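Exodeoxyribonuclease III (Archaeoglobus fulgidus, PDB 2VOA) acts as an AP endonuclease of the exonuclease III family, cutting DNA at abasic sites, probably with the help of magnesium or manganese ions. Local coordinates at residues V19-K24 and D47-Y53; R63-I68 and E88-A94; A97-V101 and S139-W143; L131-F137 and I179-F184. The protein carries 1 engineered substitution. All coordinates share one frame; numbering follows the deposited sequence.

Interaction 1 of 4, residues V19-K24 and D47-Y53; sequences VIPWLK and DFHRIGY
V19, I20, L23 and K24 on one flank of helix 16-26 meet F48, I51 and Y53 in an apolar helix-to-turn contact, at the edge of the fold where helix 45-49 ends and the chain heads into strand 54-60. No hydrogen bond crosses it; methyl groups and two aromatic rings do the work. The CD1 methyl of I20 sits squarely over one face of the F48 ring, 4.0 Å from its centroid and only 8° off the normal, a clear CH-pi contact. L23 forks between the two rings: its CD1 approaches F48 CE2 at 3.7 Å, while its CD2 lies over the rim of one Y53 face, 3.8 Å from Y53 CZ. V19 CG1 meets the F48 ring obliquely. I51 packs between L23, I20 and K24. Its CG1 branch lies between the backbone N and the carbonyl carbon (chi1 60°), which lets CD1 reach L23 CB at 3.6 Å while the CG2 methyl turns to I20 CG2 and to K24 CE, the latter 3.7 Å away. The turn carrying I51 is fixed by a Schellman motif that ends the helix, with Y53 N bonded to F48 O (2.9 Å), G52 N to H49 O, and G52 supplying the positive phi. The hydroxyl of Y53 is tied off outside the contact, on the carbonyl of P28. Behind these residues lies the sheet: V19 and L23 rest on L31 and F48 on M33, both of strand 30-34, while V19 also reaches F7 of the neighbouring strand 2-8.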
# COMPACT_ATOMS: atom_id res chain seq x y z
N VAL A 19 0.80 14.91 -1.77
CA VAL A 19 1.61 16.11 -2.07
C VAL A 19 1.07 16.81 -3.33
O VAL A 19 0.89 18.03 -3.35
CB VAL A 19 3.10 15.75 -2.26
CG1 VAL A 19 3.90 16.95 -2.81
CG2 VAL A 19 3.68 15.24 -0.94
N ILE A 20 0.83 16.04 -4.37
CA ILE A 20 0.40 16.63 -5.64
C ILE A 20 -0.96 17.38 -5.52
O ILE A 20 -1.03 18.56 -5.86
CB ILE A 20 0.49 15.61 -6.82
CG1 ILE A 20 1.93 15.08 -6.98
CG2 ILE A 20 -0.06 16.21 -8.15
CD1 ILE A 20 3.02 16.19 -7.17
N PRO A 21 -2.01 16.71 -5.01
CA PRO A 21 -3.27 17.46 -4.76
C PRO A 21 -3.09 18.65 -3.78
O PRO A 21 -3.75 19.70 -3.93
CB PRO A 21 -4.19 16.40 -4.15
CG PRO A 21 -3.68 15.10 -4.71
CD PRO A 21 -2.18 15.27 -4.71
N TRP A 22 -2.21 18.48 -2.80
CA TRP A 22 -2.00 19.55 -1.83
C TRP A 22 -1.39 20.78 -2.54
O TRP A 22 -1.81 21.91 -2.29
CB TRP A 22 -1.14 19.07 -0.65
CG TRP A 22 -1.07 20.07 0.47
CD1 TRP A 22 -1.92 20.16 1.54
CD2 TRP A 22 -0.13 21.12 0.60
NE1 TRP A 22 -1.56 21.23 2.34
CE2 TRP A 22 -0.44 21.82 1.80
CE3 TRP A 22 0.98 21.54 -0.16
CZ2 TRP A 22 0.30 22.93 2.25
CZ3 TRP A 22 1.73 22.65 0.29
CH2 TRP A 22 1.37 23.33 1.47
N LEU A 23 -0.43 20.55 -3.44
CA LEU A 23 0.16 21.65 -4.23
C LEU A 23 -0.88 22.31 -5.15
O LEU A 23 -0.93 23.53 -5.28
CB LEU A 23 1.37 21.18 -5.06
CG LEU A 23 2.67 20.94 -4.28
CD1 LEU A 23 3.67 20.19 -5.12
CD2 LEU A 23 3.26 22.25 -3.78
N LYS A 24 -1.72 21.50 -5.77
CA LYS A 24 -2.79 22.04 -6.62
C LYS A 24 -3.74 22.94 -5.83
O LYS A 24 -4.18 23.97 -6.34
CB LYS A 24 -3.53 20.90 -7.33
CG LYS A 24 -2.87 20.51 -8.64
CD LYS A 24 -3.89 19.97 -9.64
CE LYS A 24 -3.57 20.43 -11.09
NZ LYS A 24 -4.01 19.44 -12.15
N ASP A 47 5.82 14.04 -11.93
CA ASP A 47 4.57 14.28 -11.20
C ASP A 47 4.45 15.76 -10.78
O ASP A 47 3.35 16.30 -10.70
CB ASP A 47 4.49 13.40 -9.95
CG ASP A 47 4.40 11.93 -10.28
OD1 ASP A 47 3.30 11.36 -10.10
OD2 ASP A 47 5.41 11.35 -10.73
N PHE A 48 5.59 16.39 -10.52
CA PHE A 48 5.63 17.82 -10.17
C PHE A 48 5.53 18.69 -11.41
O PHE A 48 4.80 19.68 -11.42
CB PHE A 48 6.90 18.13 -9.41
CG PHE A 48 6.92 17.57 -8.03
CD1 PHE A 48 7.36 16.26 -7.80
CD2 PHE A 48 6.50 18.34 -6.96
CE1 PHE A 48 7.38 15.73 -6.49
CE2 PHE A 48 6.50 17.83 -5.65
CZ PHE A 48 6.95 16.52 -5.42
N HIS A 49 6.29 18.34 -12.44
CA HIS A 49 6.23 19.08 -13.71
C HIS A 49 4.80 19.17 -14.24
O HIS A 49 4.37 20.22 -14.74
CB HIS A 49 7.07 18.41 -14.80
CG HIS A 49 8.54 18.43 -14.55
ND1 HIS A 49 9.13 19.13 -13.52
CD2 HIS A 49 9.55 17.87 -15.26
CE1 HIS A 49 10.44 18.95 -13.57
NE2 HIS A 49 10.72 18.19 -14.62
N ARG A 50 4.08 18.06 -14.16
CA ARG A 50 2.73 17.98 -14.74
C ARG A 50 1.71 18.94 -14.08
O ARG A 50 0.70 19.29 -14.68
CB ARG A 50 2.24 16.53 -14.79
CG ARG A 50 3.11 15.64 -15.71
CD ARG A 50 2.67 14.18 -15.66
NE ARG A 50 2.23 13.75 -14.33
CZ ARG A 50 2.26 12.49 -13.89
NH1 ARG A 50 2.71 11.52 -14.67
NH2 ARG A 50 1.81 12.22 -12.68
N ILE A 51 2.01 19.39 -12.86
CA ILE A 51 1.18 20.40 -12.21
C ILE A 51 1.89 21.76 -12.13
O ILE A 51 1.47 22.65 -11.37
CB ILE A 51 0.66 19.92 -10.81
CG1 ILE A 51 1.81 19.60 -9.85
CG2 ILE A 51 -0.26 18.71 -10.99
CD1 ILE A 51 1.45 19.81 -8.41
N GLY A 52 2.96 21.92 -12.91
CA GLY A 52 3.59 23.22 -13.10
C GLY A 52 4.61 23.59 -12.03
O GLY A 52 4.89 24.77 -11.82
N TYR A 53 5.18 22.57 -11.38
CA TYR A 53 6.25 22.79 -10.39
C TYR A 53 7.61 22.30 -10.86
O TYR A 53 7.75 21.17 -11.34
CB TYR A 53 5.89 22.15 -9.04
CG TYR A 53 4.97 23.03 -8.22
CD1 TYR A 53 3.59 23.05 -8.45
CD2 TYR A 53 5.50 23.87 -7.24
CE1 TYR A 53 2.74 23.88 -7.71
CE2 TYR A 53 4.65 24.71 -6.48
CZ TYR A 53 3.29 24.71 -6.72
OH TYR A 53 2.48 25.54 -5.97

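Interaction 2 of 4, residues R63-I68 and E88-A94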
# COMPACT_ATOMS: atom_id res chain seq x y z
N ARG A 63 16.47 6.18 2.58
CA ARG A 63 16.46 6.94 3.84
C ARG A 63 16.81 8.40 3.60
O ARG A 63 17.38 8.74 2.55
CB ARG A 63 17.48 6.36 4.82
CG ARG A 63 18.88 6.21 4.23
CD ARG A 63 19.87 5.55 5.19
NE ARG A 63 20.94 6.47 5.59
CZ ARG A 63 22.18 6.47 5.09
NH1 ARG A 63 22.54 5.58 4.16
NH2 ARG A 63 23.06 7.37 5.52
N ASN A 64 16.49 9.24 4.59
CA ASN A 64 16.75 10.67 4.49
C ASN A 64 16.16 11.23 3.20
O ASN A 64 15.09 10.78 2.79
CB ASN A 64 18.25 10.95 4.61
CG ASN A 64 18.84 10.36 5.88
OD1 ASN A 64 18.16 10.31 6.92
ND2 ASN A 64 20.09 9.94 5.81
N GLY A 65 16.84 12.20 2.57
CA GLY A 65 16.40 12.73 1.26
C GLY A 65 15.62 14.04 1.46
O GLY A 65 14.72 14.14 2.31
N VAL A 66 15.99 15.04 0.68
CA VAL A 66 15.35 16.37 0.76
C VAL A 66 15.07 16.87 -0.68
O VAL A 66 15.74 16.46 -1.62
CB VAL A 66 16.27 17.39 1.49
CG1 VAL A 66 16.31 17.13 3.01
CG2 VAL A 66 17.69 17.43 0.90
N ALA A 67 14.07 17.72 -0.83
CA ALA A 67 13.72 18.25 -2.16
C ALA A 67 13.07 19.61 -1.95
O ALA A 67 12.61 19.91 -0.83
CB ALA A 67 12.76 17.29 -2.87
N ILE A 68 13.09 20.45 -2.99
CA ILE A 68 12.31 21.70 -2.95
C ILE A 68 11.55 21.79 -4.28
O ILE A 68 12.15 21.68 -5.36
CB ILE A 68 13.20 22.96 -2.81
CG1 ILE A 68 14.19 22.82 -1.65
CG2 ILE A 68 12.30 24.25 -2.69
CD1 ILE A 68 15.34 23.86 -1.73
N GLU A 88 24.73 15.17 1.91
CA GLU A 88 23.93 15.72 0.80
C GLU A 88 22.45 15.36 0.88
O GLU A 88 21.59 16.14 0.44
CB GLU A 88 24.55 15.29 -0.54
CG GLU A 88 25.88 15.95 -0.76
CD GLU A 88 26.48 15.65 -2.13
OE1 GLU A 88 26.19 14.57 -2.70
OE2 GLU A 88 27.28 16.49 -2.60
N ASP A 89 22.14 14.21 1.48
CA ASP A 89 20.74 13.75 1.62
C ASP A 89 19.97 14.41 2.77
O ASP A 89 18.84 14.01 3.07
CB ASP A 89 20.64 12.21 1.71
CG ASP A 89 21.32 11.63 2.97
OD1 ASP A 89 21.94 12.38 3.77
OD2 ASP A 89 21.27 10.38 3.15
N ARG A 90 20.59 15.41 3.41
CA ARG A 90 19.97 16.13 4.52
C ARG A 90 19.92 17.64 4.34
O ARG A 90 19.45 18.35 5.23
CB ARG A 90 20.71 15.83 5.84
CG ARG A 90 20.62 14.36 6.32
CD ARG A 90 21.22 14.25 7.71
NE ARG A 90 21.07 12.92 8.29
CZ ARG A 90 20.00 12.49 8.97
NH1 ARG A 90 18.95 13.27 9.17
NH2 ARG A 90 19.99 11.26 9.46
N LEU A 91 20.48 18.17 3.26
CA LEU A 91 20.47 19.62 3.12
C LEU A 91 20.49 19.94 1.65
O LEU A 91 21.38 19.48 0.93
CB LEU A 91 21.68 20.25 3.82
CG LEU A 91 21.81 21.78 3.92
CD1 LEU A 91 22.81 22.17 4.99
CD2 LEU A 91 22.22 22.49 2.58
N ILE A 92 19.51 20.73 1.22
CA ILE A 92 19.48 21.23 -0.15
C ILE A 92 19.20 22.71 -0.09
O ILE A 92 18.35 23.17 0.71
CB ILE A 92 18.45 20.44 -1.04
CG1 ILE A 92 18.57 20.83 -2.53
CG2 ILE A 92 17.00 20.58 -0.51
CD1 ILE A 92 17.65 20.04 -3.45
N ARG A 93 19.93 23.48 -0.89
CA ARG A 93 19.84 24.93 -0.87
C ARG A 93 19.74 25.48 -2.28
O ARG A 93 20.38 24.97 -3.18
CB ARG A 93 21.07 25.49 -0.20
CG ARG A 93 21.13 27.02 -0.16
CD ARG A 93 22.19 27.42 0.80
NE ARG A 93 22.09 28.82 1.22
CZ ARG A 93 22.97 29.38 2.03
NH1 ARG A 93 23.98 28.65 2.50
NH2 ARG A 93 22.85 30.65 2.38
N ALA A 94 18.94 26.52 -2.46
CA ALA A 94 18.75 27.13 -3.77
C ALA A 94 18.29 28.56 -3.62
O ALA A 94 17.68 28.90 -2.61
CB ALA A 94 17.73 26.33 -4.59
O HOH W 1 19.78 8.92 1.44
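The amide of N64 points its ND2 at the carboxylate of D89 (ND2 to OD2 2.9 Å), with the two planes 88° apart. The bond is nearly straight and lies in the amide plane, yet it meets OD2 from above the plane of the carboxylate. With its CG between the backbone N and the carbonyl carbon (chi1 64°), D89 brings the carboxylate up to N64. A water donates to the same OD2 and to R63 O, so the oxygen is gripped twice. The other end of the amide, OD1, lies over the rim of one face of the R90 guanidinium, 3.3 Å from R90 NH2; no N-H is directed at it, and R90 NH1 is bonded instead to Y105 O. Strands 63-70 and 91-96 belong to different sheets of the DNase I-like sandwich; the axes of 63-68 and 91-94 make an angle of 14° and approach to 6.6 Å. The one backbone bond across, G65 N to D89 O at 2.7 Å, is made by the loop leading into strand 91-96. V66 and I92 overlap while running in opposite senses, V66 CG2 to I92 CG2 at 3.5 Å, and the same I92 methyl lies 3.8 Å from I68 CG1. At the polar end R90 packs against a phosphate of the bound DNA, and N64 lies close to E35, a predicted magnesium ligand.

Interaction 3 of 4, residues A97-V101 and S139-W143; sequences AGIDV and SFAVW
V142, modelled in two conformers, in one of them fits between I99 and V101 of the parallel strand beside it. In that copy, and so less certainly, its CG2 settles into the notch between the two methyls of V101, 3.9 Å from V101 CG2, and its CG1 leans on I99 CG2 at the same 3.9 Å. With I99 CG1 anti to the carbonyl carbon (chi1 -47°), its CD1 fills the hollow beside F140, 3.9 Å from F140 CB. Cutting I99 back to an alanine removes both methyls and is likely to open a gap beside F140 CB and V142 CG1. On the reverse of the sheet the two small groups D100 CB and A141 CB touch at 3.8 Å. The backbones are held by D100 N to F140 O (3.2 Å) and V142 N to D100 O (2.9 Å), with a water joining G98 O to F140 O. The D100 carboxylate forms a salt bridge to R93, and a water links its OD1 to S139 OG. Strands 99-105 and 141-144 form a beta-alpha-beta unit with helix 115-134; L226 of helix 224-227 lies against F140 and V142, while W143 packs on L127 and L131 of the connecting helix.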
# COMPACT_ATOMS: atom_id res chain seq x y z
N ALA A 97 13.04 32.36 -6.75
CA ALA A 97 12.23 33.59 -6.81
C ALA A 97 12.83 34.68 -5.88
O ALA A 97 12.11 35.36 -5.16
CB ALA A 97 10.78 33.28 -6.40
N GLY A 98 14.15 34.80 -5.90
CA GLY A 98 14.83 35.83 -5.12
C GLY A 98 15.05 35.50 -3.65
O GLY A 98 15.65 36.30 -2.95
N ILE A 99 14.58 34.33 -3.19
CA ILE A 99 14.70 33.90 -1.77
C ILE A 99 15.82 32.87 -1.62
O ILE A 99 15.86 31.88 -2.37
CB ILE A 99 13.36 33.23 -1.25
CG1 ILE A 99 12.13 34.08 -1.64
CG2 ILE A 99 13.42 33.00 0.28
CD1 ILE A 99 12.13 35.47 -0.96
N ASP A 100 16.73 33.08 -0.67
CA ASP A 100 17.77 32.09 -0.37
C ASP A 100 17.11 31.04 0.51
O ASP A 100 16.72 31.35 1.65
CB ASP A 100 18.92 32.77 0.38
CG ASP A 100 20.07 31.81 0.74
OD1 ASP A 100 20.95 32.26 1.52
OD2 ASP A 100 20.10 30.64 0.31
N VAL A 101 16.93 29.83 -0.02
CA VAL A 101 16.20 28.77 0.69
C VAL A 101 17.13 27.66 1.13
O VAL A 101 17.83 27.08 0.30
CB VAL A 101 15.09 28.13 -0.20
CG1 VAL A 101 14.34 27.03 0.57
CG2 VAL A 101 14.09 29.21 -0.67
N SER A 139 19.26 40.21 3.90
CA SER A 139 18.53 39.73 2.71
C SER A 139 17.36 38.86 3.14
O SER A 139 17.24 38.48 4.31
CB SER A 139 19.43 38.90 1.78
OG SER A 139 19.64 37.56 2.27
N PHE A 140 16.50 38.53 2.18
CA PHE A 140 15.45 37.52 2.40
C PHE A 140 16.01 36.11 2.28
O PHE A 140 16.44 35.69 1.20
CB PHE A 140 14.33 37.65 1.37
CG PHE A 140 13.50 38.90 1.48
CD1 PHE A 140 12.57 39.18 0.46
CD2 PHE A 140 13.59 39.77 2.56
CE1 PHE A 140 11.76 40.33 0.52
CE2 PHE A 140 12.79 40.94 2.63
CZ PHE A 140 11.87 41.22 1.60
N ALA A 141 16.01 35.39 3.39
CA ALA A 141 16.37 33.98 3.41
C ALA A 141 15.43 33.23 4.34
O ALA A 141 14.93 33.80 5.33
CB ALA A 141 17.82 33.78 3.85
N VAL A 142 15.18 31.98 3.99
CA VAL A 142 14.37 31.07 4.82
C VAL A 142 15.16 29.78 5.02
O VAL A 142 15.64 29.19 4.05
CB VAL A 142 12.95 30.77 4.20
CG1 VAL A 142 12.21 32.05 3.86
CG2 VAL A 142 13.01 29.85 2.98
N TRP A 143 15.29 29.37 6.28
CA TRP A 143 15.83 28.07 6.63
C TRP A 143 14.60 27.34 7.11
O TRP A 143 13.91 27.78 8.05
CB TRP A 143 16.92 28.22 7.69
CG TRP A 143 17.24 26.98 8.46
CD1 TRP A 143 17.29 25.68 7.99
CD2 TRP A 143 17.58 26.93 9.85
NE1 TRP A 143 17.64 24.83 9.04
CE2 TRP A 143 17.78 25.57 10.18
CE3 TRP A 143 17.68 27.90 10.86
CZ2 TRP A 143 18.10 25.15 11.49
CZ3 TRP A 143 17.98 27.49 12.17
CH2 TRP A 143 18.20 26.11 12.46
O HOH W 2 17.75 36.52 -0.93
O HOH W 3 21.44 34.85 2.19

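Interaction 4 of 4, residues L131-F137 and I179-F184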
# COMPACT_ATOMS: atom_id res chain seq x y z
N LEU A 131 25.63 28.40 8.39
CA LEU A 131 24.69 29.51 8.20
C LEU A 131 25.29 30.86 8.59
O LEU A 131 25.04 31.85 7.91
CB LEU A 131 23.41 29.26 8.98
CG LEU A 131 22.67 28.01 8.49
CD1 LEU A 131 21.55 27.70 9.47
CD2 LEU A 131 22.15 28.14 7.04
N GLN A 132 26.08 30.90 9.66
CA GLN A 132 26.80 32.12 10.03
C GLN A 132 27.67 32.62 8.87
O GLN A 132 27.78 33.84 8.63
CB GLN A 132 27.67 31.87 11.26
CG GLN A 132 28.36 33.10 11.80
CD GLN A 132 29.22 32.78 13.00
OE1 GLN A 132 30.02 31.83 12.99
NE2 GLN A 132 29.08 33.60 14.04
N LYS A 133 28.29 31.68 8.15
CA LYS A 133 29.24 31.98 7.08
C LYS A 133 28.54 32.42 5.79
O LYS A 133 29.07 33.27 5.05
CB LYS A 133 30.13 30.76 6.84
CG LYS A 133 30.89 30.73 5.54
CD LYS A 133 31.82 29.53 5.50
CE LYS A 133 31.88 28.94 4.10
NZ LYS A 133 32.76 27.74 4.07
N THR A 134 27.37 31.84 5.53
CA THR A 134 26.76 31.90 4.20
C THR A 134 25.43 32.68 4.10
O THR A 134 25.00 32.99 2.98
CB THR A 134 26.52 30.50 3.64
OG1 THR A 134 25.56 29.82 4.44
CG2 THR A 134 27.84 29.70 3.57
N VAL A 135 24.79 32.96 5.23
CA VAL A 135 23.50 33.69 5.20
C VAL A 135 23.65 35.21 5.35
O VAL A 135 24.34 35.70 6.26
CB VAL A 135 22.51 33.16 6.26
CG1 VAL A 135 21.27 34.07 6.33
CG2 VAL A 135 22.09 31.74 5.92
N ASP A 136 22.99 35.95 4.46
CA ASP A 136 22.98 37.40 4.57
C ASP A 136 21.72 37.76 5.33
O ASP A 136 20.61 37.60 4.80
CB ASP A 136 23.01 38.04 3.17
CG ASP A 136 22.91 39.56 3.22
OD1 ASP A 136 22.83 40.13 4.32
OD2 ASP A 136 22.97 40.18 2.13
N PHE A 137 21.88 38.24 6.56
CA PHE A 137 20.72 38.49 7.42
C PHE A 137 19.98 39.80 7.10
O PHE A 137 18.92 40.05 7.65
CB PHE A 137 21.09 38.37 8.91
CG PHE A 137 21.28 36.95 9.35
CD1 PHE A 137 22.50 36.31 9.18
CD2 PHE A 137 20.20 36.24 9.87
CE1 PHE A 137 22.66 34.98 9.56
CE2 PHE A 137 20.34 34.92 10.24
CZ PHE A 137 21.57 34.29 10.09
N ILE A 179 21.64 28.60 16.86
CA ILE A 179 21.48 28.98 15.45
C ILE A 179 20.41 30.07 15.31
O ILE A 179 20.62 31.04 14.60
CB ILE A 179 21.09 27.79 14.56
CG1 ILE A 179 22.03 26.57 14.81
CG2 ILE A 179 21.15 28.20 13.08
CD1 ILE A 179 21.64 25.25 14.05
N LEU A 180 19.28 29.92 15.99
CA LEU A 180 18.24 30.96 15.94
C LEU A 180 18.80 32.34 16.31
O LEU A 180 18.39 33.36 15.75
CB LEU A 180 17.09 30.62 16.90
CG LEU A 180 16.26 29.38 16.58
CD1 LEU A 180 14.95 29.39 17.40
CD2 LEU A 180 15.98 29.24 15.12
N GLU A 181 19.73 32.36 17.26
CA GLU A 181 20.31 33.61 17.77
C GLU A 181 21.10 34.38 16.71
O GLU A 181 21.44 35.56 16.90
CB GLU A 181 21.20 33.33 18.98
CG GLU A 181 20.46 33.09 20.27
CD GLU A 181 21.40 32.66 21.41
OE1 GLU A 181 22.65 32.69 21.24
OE2 GLU A 181 20.89 32.29 22.49
N LEU A 182 21.42 33.71 15.60
CA LEU A 182 22.08 34.37 14.47
C LEU A 182 21.18 35.43 13.84
O LEU A 182 21.66 36.37 13.17
CB LEU A 182 22.48 33.35 13.40
CG LEU A 182 23.67 32.43 13.70
CD1 LEU A 182 23.83 31.44 12.55
CD2 LEU A 182 24.95 33.23 13.89
N GLY A 183 19.87 35.26 14.05
CA GLY A 183 18.88 36.23 13.57
C GLY A 183 17.80 35.58 12.76
O GLY A 183 17.24 36.18 11.82
N PHE A 184 17.50 34.32 13.07
CA PHE A 184 16.35 33.67 12.46
C PHE A 184 15.13 33.87 13.33
O PHE A 184 15.22 33.81 14.57
CB PHE A 184 16.61 32.20 12.24
CG PHE A 184 17.56 31.92 11.12
CD1 PHE A 184 18.87 31.51 11.39
CD2 PHE A 184 17.15 32.06 9.79
CE1 PHE A 184 19.75 31.23 10.35
CE2 PHE A 184 18.03 31.78 8.73
CZ PHE A 184 19.32 31.37 9.02
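The F137 ring is sandwiched: the carbonyl oxygen of L182 lies 3.5 Å above the centre of one face, and V135 CG1 covers the opposite face near the rim. Its edge is directed at F184 in a T-shaped pair, with centroids 5.0 Å apart and planes at 69°, so that F137 CE2 stands over the centre of one F184 face. F137 CZ comes within 3.6 Å of F184 CE1. The rim of F184 is met in plane by I179 O and, at its CZ end, by V135 CG2. F137 points in this way because its CG is anti to the carbonyl carbon (chi1 -74°), which swings the ring from the loop after helix 115-134 into the turn that ends helix 170-180. In that turn L180 O accepts from both G183 N and F184 N; with its positive phi, G183 lets F137 CD2 come close to the backbone. Nearer the helices, L131 CD1 packs on I179 CG2 (3.7 Å), and L182 lays CD1 against Q132 N at 3.7 Å with CD2 against Q132 CB and CG, the two side chains crossing at about a right angle. Replacing F137 with an alanine would probably leave the face of F184 without its edge partner and the L182 carbonyl without the ring it faces. Chemically the contact is apolar, with no hydrogen bond across it. G183 O is buried with no partner in the model, but it lies 3.5 Å from F137 CD2 at the ring's edge, where the slightly positive hydrogens may offset part of that loss.

Interactions 1 to 3 follow one another along the chain, whereas 3 and 4 alternate, since helix 115-134 connects the two strands of interaction 3 and ends in interaction 4. Interaction 1 covers the sheet containing strands 2-8 and 30-34; interaction 2 joins that sheet to the other, which holds both strands of interaction 3. R93 ties interaction 2 to its neighbours through D100 of interaction 3 and T134 of interaction 4, and W143 of interaction 3 packs on I179, L180 and F184 of interaction 4. The centres of interactions 1 and 4 lie about 31 Å apart, on opposite sides of the chain's centre, so the set spans the sandwich, with only interaction 2 close to the bound DNA.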